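Local structure of LanC-like protein GCR2 (Arabidopsis thaliana, 3T33) at residues R9-E21 with E319-G331. The protein belongs to the LanC-like protein family, binds a zinc ion and may play a role in abscisic acid signalling. Residues are numbered along the deposited sequence; the frame is centred on the assembly and turned at random.
Sequences RFFRNEMPEFVPE and EVVWSRGLLKRVG
Phe10, Phe11 and Glu17 attach the extended N-terminal segment 9-21 to the C-terminal end of helix 308-324 and the loop after it. The contact combines a short backbone bridge, two CH-pi contacts, one to a backbone CA and one to a side chain, and one polar anchor. Phe10 and Leu327 form a single antiparallel bridge, as a non-hydrogen-bonded pair. It is flanked by a bond from Phe11 N to Leu326 O at 2.9 Å and a weak one from Lys328 N to Arg9 O. A water gives one hydrogen to Phe11 O and the other to Ser323 O, both at 2.7 Å.

With CG between its backbone N and carbonyl carbon (chi1 51°), Phe10 lays its ring over Arg324, whose CA sits 4.1 Å from the ring centroid. The guanidinium of Arg324 has Phe10 CE2 at its edge and forms a salt bridge with Asp282. One face of the Phe11 ring takes Lys328 CG, 3.9 Å from its centroid, and Phe365 of helix 353-375 meets the same ring. Met15 CE touches Leu326 CD2 at 4.0 Å.

Farther along, Trp322 NE1 donates to Glu17 OE2 at 3.0 Å. The bond is nearly straight (168°) and lies in the indole plane, but it arrives out of the carboxylate plane on the syn side. Glu17 OE1 forms a salt bridge with Arg358, which also makes a cation-pi contact with Trp322. Arg358 thus contacts both partners and probably steadies the carboxylate at the indole edge. The side chain of Asn13 crosses one indole face at a steep angle.

Leu326 centres an inverse gamma turn. The single antiparallel bridge docks the N-terminal segment onto the helical alpha/alpha toroid of the LanC-like family. Cys333 and His334 follow in the chain and bind zinc together with Cys288.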
# COMPACT_ATOMS: atom_id res chain seq x y z
N ARG A 9 17.86 8.69 -0.52
CA ARG A 9 18.13 9.54 -1.72
C ARG A 9 17.01 9.48 -2.77
O ARG A 9 16.43 8.42 -3.02
CB ARG A 9 19.47 9.18 -2.39
CG ARG A 9 20.04 10.31 -3.26
CD ARG A 9 20.97 11.17 -2.47
NE ARG A 9 20.67 12.60 -2.58
CZ ARG A 9 20.15 13.34 -1.59
NH1 ARG A 9 19.85 12.79 -0.42
NH2 ARG A 9 19.93 14.64 -1.76
N PHE A 10 16.79 10.64 -3.40
CA PHE A 10 15.71 10.91 -4.31
C PHE A 10 16.28 11.67 -5.47
O PHE A 10 17.25 12.38 -5.34
CB PHE A 10 14.65 11.77 -3.64
CG PHE A 10 15.20 13.04 -2.95
CD1 PHE A 10 15.28 14.25 -3.66
CD2 PHE A 10 15.63 13.00 -1.60
CE1 PHE A 10 15.75 15.43 -3.07
CE2 PHE A 10 16.13 14.18 -0.97
CZ PHE A 10 16.19 15.41 -1.72
N PHE A 11 15.67 11.48 -6.63
CA PHE A 11 15.77 12.44 -7.73
C PHE A 11 15.11 13.73 -7.34
O PHE A 11 14.04 13.75 -6.73
CB PHE A 11 15.07 11.90 -8.97
CG PHE A 11 15.60 10.58 -9.40
CD1 PHE A 11 16.89 10.48 -9.92
CD2 PHE A 11 14.82 9.43 -9.24
CE1 PHE A 11 17.41 9.23 -10.33
CE2 PHE A 11 15.30 8.16 -9.66
CZ PHE A 11 16.60 8.06 -10.20
N ARG A 12 15.78 14.83 -7.65
CA ARG A 12 15.17 16.15 -7.41
C ARG A 12 13.89 16.26 -8.23
O ARG A 12 13.86 15.95 -9.42
CB ARG A 12 16.16 17.28 -7.79
CG ARG A 12 17.29 17.51 -6.79
CD ARG A 12 18.45 18.40 -7.42
NE ARG A 12 19.10 17.88 -8.66
CZ ARG A 12 20.31 17.31 -8.70
NH1 ARG A 12 21.00 17.13 -7.57
NH2 ARG A 12 20.83 16.87 -9.85
N ASN A 13 12.83 16.68 -7.56
CA ASN A 13 11.56 16.90 -8.26
C ASN A 13 11.48 18.30 -8.85
O ASN A 13 11.09 19.22 -8.15
CB ASN A 13 10.37 16.69 -7.33
CG ASN A 13 9.06 16.66 -8.09
OD1 ASN A 13 8.00 16.48 -7.49
ND2 ASN A 13 9.11 16.82 -9.41
N GLU A 14 11.83 18.44 -10.12
CA GLU A 14 11.74 19.71 -10.82
C GLU A 14 10.54 19.72 -11.79
O GLU A 14 10.33 20.69 -12.55
CB GLU A 14 13.04 20.04 -11.59
CG GLU A 14 14.40 19.98 -10.83
CD GLU A 14 14.62 21.06 -9.72
OE1 GLU A 14 13.74 21.92 -9.49
OE2 GLU A 14 15.69 21.01 -9.06
N MET A 15 9.75 18.66 -11.77
CA MET A 15 8.49 18.66 -12.51
C MET A 15 7.60 19.88 -12.17
O MET A 15 7.57 20.38 -11.04
CB MET A 15 7.74 17.35 -12.28
CG MET A 15 8.48 16.16 -12.84
SD MET A 15 7.49 14.67 -12.83
CE MET A 15 7.87 14.20 -11.15
N PRO A 16 6.90 20.38 -13.17
CA PRO A 16 6.05 21.58 -13.05
C PRO A 16 4.89 21.37 -12.09
O PRO A 16 4.24 20.30 -12.11
CB PRO A 16 5.53 21.81 -14.46
CG PRO A 16 5.94 20.61 -15.26
CD PRO A 16 7.11 19.98 -14.57
N GLU A 17 4.67 22.36 -11.23
CA GLU A 17 3.54 22.36 -10.33
C GLU A 17 2.24 22.34 -11.11
O GLU A 17 2.15 22.81 -12.25
CB GLU A 17 3.56 23.58 -9.41
CG GLU A 17 4.74 23.66 -8.41
CD GLU A 17 4.72 22.58 -7.30
OE1 GLU A 17 3.61 22.10 -6.93
OE2 GLU A 17 5.82 22.22 -6.80
N PHE A 18 1.22 21.81 -10.48
CA PHE A 18 -0.09 21.86 -11.06
C PHE A 18 -0.57 23.32 -11.29
O PHE A 18 -0.47 24.18 -10.40
CB PHE A 18 -1.06 21.09 -10.17
CG PHE A 18 -2.43 21.08 -10.67
CD1 PHE A 18 -2.75 20.38 -11.83
CD2 PHE A 18 -3.41 21.80 -10.01
CE1 PHE A 18 -4.03 20.37 -12.32
CE2 PHE A 18 -4.69 21.81 -10.48
CZ PHE A 18 -5.00 21.10 -11.65
N VAL A 19 -1.10 23.57 -12.50
CA VAL A 19 -1.74 24.87 -12.86
C VAL A 19 -3.30 24.75 -12.93
O VAL A 19 -3.84 24.13 -13.86
CB VAL A 19 -1.16 25.42 -14.23
CG1 VAL A 19 -1.80 26.76 -14.61
CG2 VAL A 19 0.39 25.51 -14.18
N PRO A 20 -4.02 25.33 -11.93
CA PRO A 20 -5.50 25.24 -11.86
C PRO A 20 -6.14 26.06 -12.96
O PRO A 20 -7.11 25.62 -13.56
CB PRO A 20 -5.82 25.85 -10.49
CG PRO A 20 -4.53 25.84 -9.72
CD PRO A 20 -3.49 26.08 -10.77
N GLU A 21 -5.56 27.24 -13.23
CA GLU A 21 -6.03 28.18 -14.26
C GLU A 21 -6.24 27.50 -15.62
O GLU A 21 -5.40 26.72 -16.08
CB GLU A 21 -5.09 29.40 -14.42
CG GLU A 21 -5.11 30.39 -13.25
CD GLU A 21 -4.19 30.01 -12.06
OE1 GLU A 21 -3.50 28.95 -12.09
OE2 GLU A 21 -4.18 30.81 -11.07
N GLU A 319 3.54 17.09 1.27
CA GLU A 319 4.60 18.00 0.76
C GLU A 319 5.98 17.39 0.89
O GLU A 319 6.82 17.56 0.04
CB GLU A 319 4.59 19.34 1.49
CG GLU A 319 3.29 20.09 1.35
CD GLU A 319 3.00 20.48 -0.08
OE1 GLU A 319 3.94 20.88 -0.80
OE2 GLU A 319 1.84 20.41 -0.49
N VAL A 320 6.24 16.66 1.96
CA VAL A 320 7.51 15.95 2.09
C VAL A 320 7.69 14.89 1.00
O VAL A 320 8.77 14.76 0.37
CB VAL A 320 7.51 15.26 3.42
CG1 VAL A 320 8.78 14.40 3.59
CG2 VAL A 320 7.31 16.32 4.52
N VAL A 321 6.63 14.13 0.75
CA VAL A 321 6.63 13.20 -0.41
C VAL A 321 6.81 13.96 -1.75
O VAL A 321 7.62 13.57 -2.62
CB VAL A 321 5.36 12.34 -0.41
CG1 VAL A 321 5.52 11.20 -1.43
CG2 VAL A 321 5.18 11.76 1.01
N TRP A 322 6.11 15.07 -1.91
CA TRP A 322 6.27 15.80 -3.17
C TRP A 322 7.71 16.25 -3.40
O TRP A 322 8.21 16.16 -4.53
CB TRP A 322 5.27 16.95 -3.30
CG TRP A 322 5.30 17.69 -4.59
CD1 TRP A 322 5.55 19.01 -4.73
CD2 TRP A 322 5.04 17.18 -5.92
NE1 TRP A 322 5.49 19.35 -6.06
CE2 TRP A 322 5.18 18.26 -6.81
CE3 TRP A 322 4.73 15.91 -6.45
CZ2 TRP A 322 4.99 18.13 -8.22
CZ3 TRP A 322 4.55 15.77 -7.86
CH2 TRP A 322 4.68 16.88 -8.72
N SER A 323 8.42 16.70 -2.36
CA SER A 323 9.80 17.11 -2.64
C SER A 323 10.85 16.04 -2.50
O SER A 323 11.86 16.07 -3.23
CB SER A 323 10.21 18.36 -1.85
OG SER A 323 10.53 18.02 -0.52
N ARG A 324 10.64 15.07 -1.63
CA ARG A 324 11.70 14.07 -1.43
C ARG A 324 11.26 12.65 -1.80
O ARG A 324 12.04 11.71 -1.61
CB ARG A 324 12.17 14.10 0.02
CG ARG A 324 12.88 15.41 0.49
CD ARG A 324 12.86 15.52 2.05
NE ARG A 324 13.69 14.48 2.66
CZ ARG A 324 13.75 14.22 3.96
NH1 ARG A 324 13.04 14.93 4.86
NH2 ARG A 324 14.55 13.25 4.38
N GLY A 325 10.04 12.49 -2.34
CA GLY A 325 9.40 11.19 -2.42
C GLY A 325 9.69 10.48 -3.70
O GLY A 325 9.30 9.33 -3.89
N LEU A 326 10.35 11.17 -4.60
CA LEU A 326 10.76 10.60 -5.88
C LEU A 326 12.07 9.76 -5.76
O LEU A 326 13.11 10.05 -6.36
CB LEU A 326 10.85 11.73 -6.90
CG LEU A 326 10.65 11.44 -8.37
CD1 LEU A 326 9.21 10.94 -8.71
CD2 LEU A 326 11.00 12.73 -9.20
N LEU A 327 11.96 8.68 -4.98
CA LEU A 327 13.01 7.76 -4.61
C LEU A 327 13.72 7.17 -5.82
O LEU A 327 13.10 6.96 -6.86
CB LEU A 327 12.35 6.62 -3.82
CG LEU A 327 12.23 6.62 -2.29
CD1 LEU A 327 12.48 7.97 -1.65
CD2 LEU A 327 10.98 5.95 -1.77
N LYS A 328 14.99 6.81 -5.65
CA LYS A 328 15.75 6.11 -6.70
C LYS A 328 15.47 4.60 -6.72
O LYS A 328 16.36 3.80 -7.04
CB LYS A 328 17.24 6.37 -6.54
CG LYS A 328 17.62 7.84 -6.55
CD LYS A 328 19.09 8.04 -6.89
CE LYS A 328 19.64 9.32 -6.28
NZ LYS A 328 20.50 10.06 -7.23
N ARG A 329 14.24 4.22 -6.39
CA ARG A 329 13.79 2.83 -6.41
C ARG A 329 12.38 2.83 -6.95
O ARG A 329 11.60 3.77 -6.72
CB ARG A 329 13.73 2.35 -5.00
CG ARG A 329 14.99 2.67 -4.27
CD ARG A 329 14.87 2.36 -2.87
NE ARG A 329 16.17 2.56 -2.27
CZ ARG A 329 16.48 2.19 -1.04
NH1 ARG A 329 15.55 1.61 -0.30
NH2 ARG A 329 17.70 2.42 -0.56
N VAL A 330 12.03 1.74 -7.64
CA VAL A 330 10.87 1.70 -8.49
C VAL A 330 9.58 1.36 -7.71
O VAL A 330 8.50 1.76 -8.13
CB VAL A 330 11.11 0.62 -9.58
CG1 VAL A 330 10.99 -0.81 -8.96
CG2 VAL A 330 10.14 0.78 -10.85
N GLY A 331 9.71 0.66 -6.57
CA GLY A 331 8.66 -0.19 -6.04
C GLY A 331 7.62 0.38 -5.09
O GLY A 331 7.51 1.58 -4.94
O HOH W 1 12.10 14.01 -4.88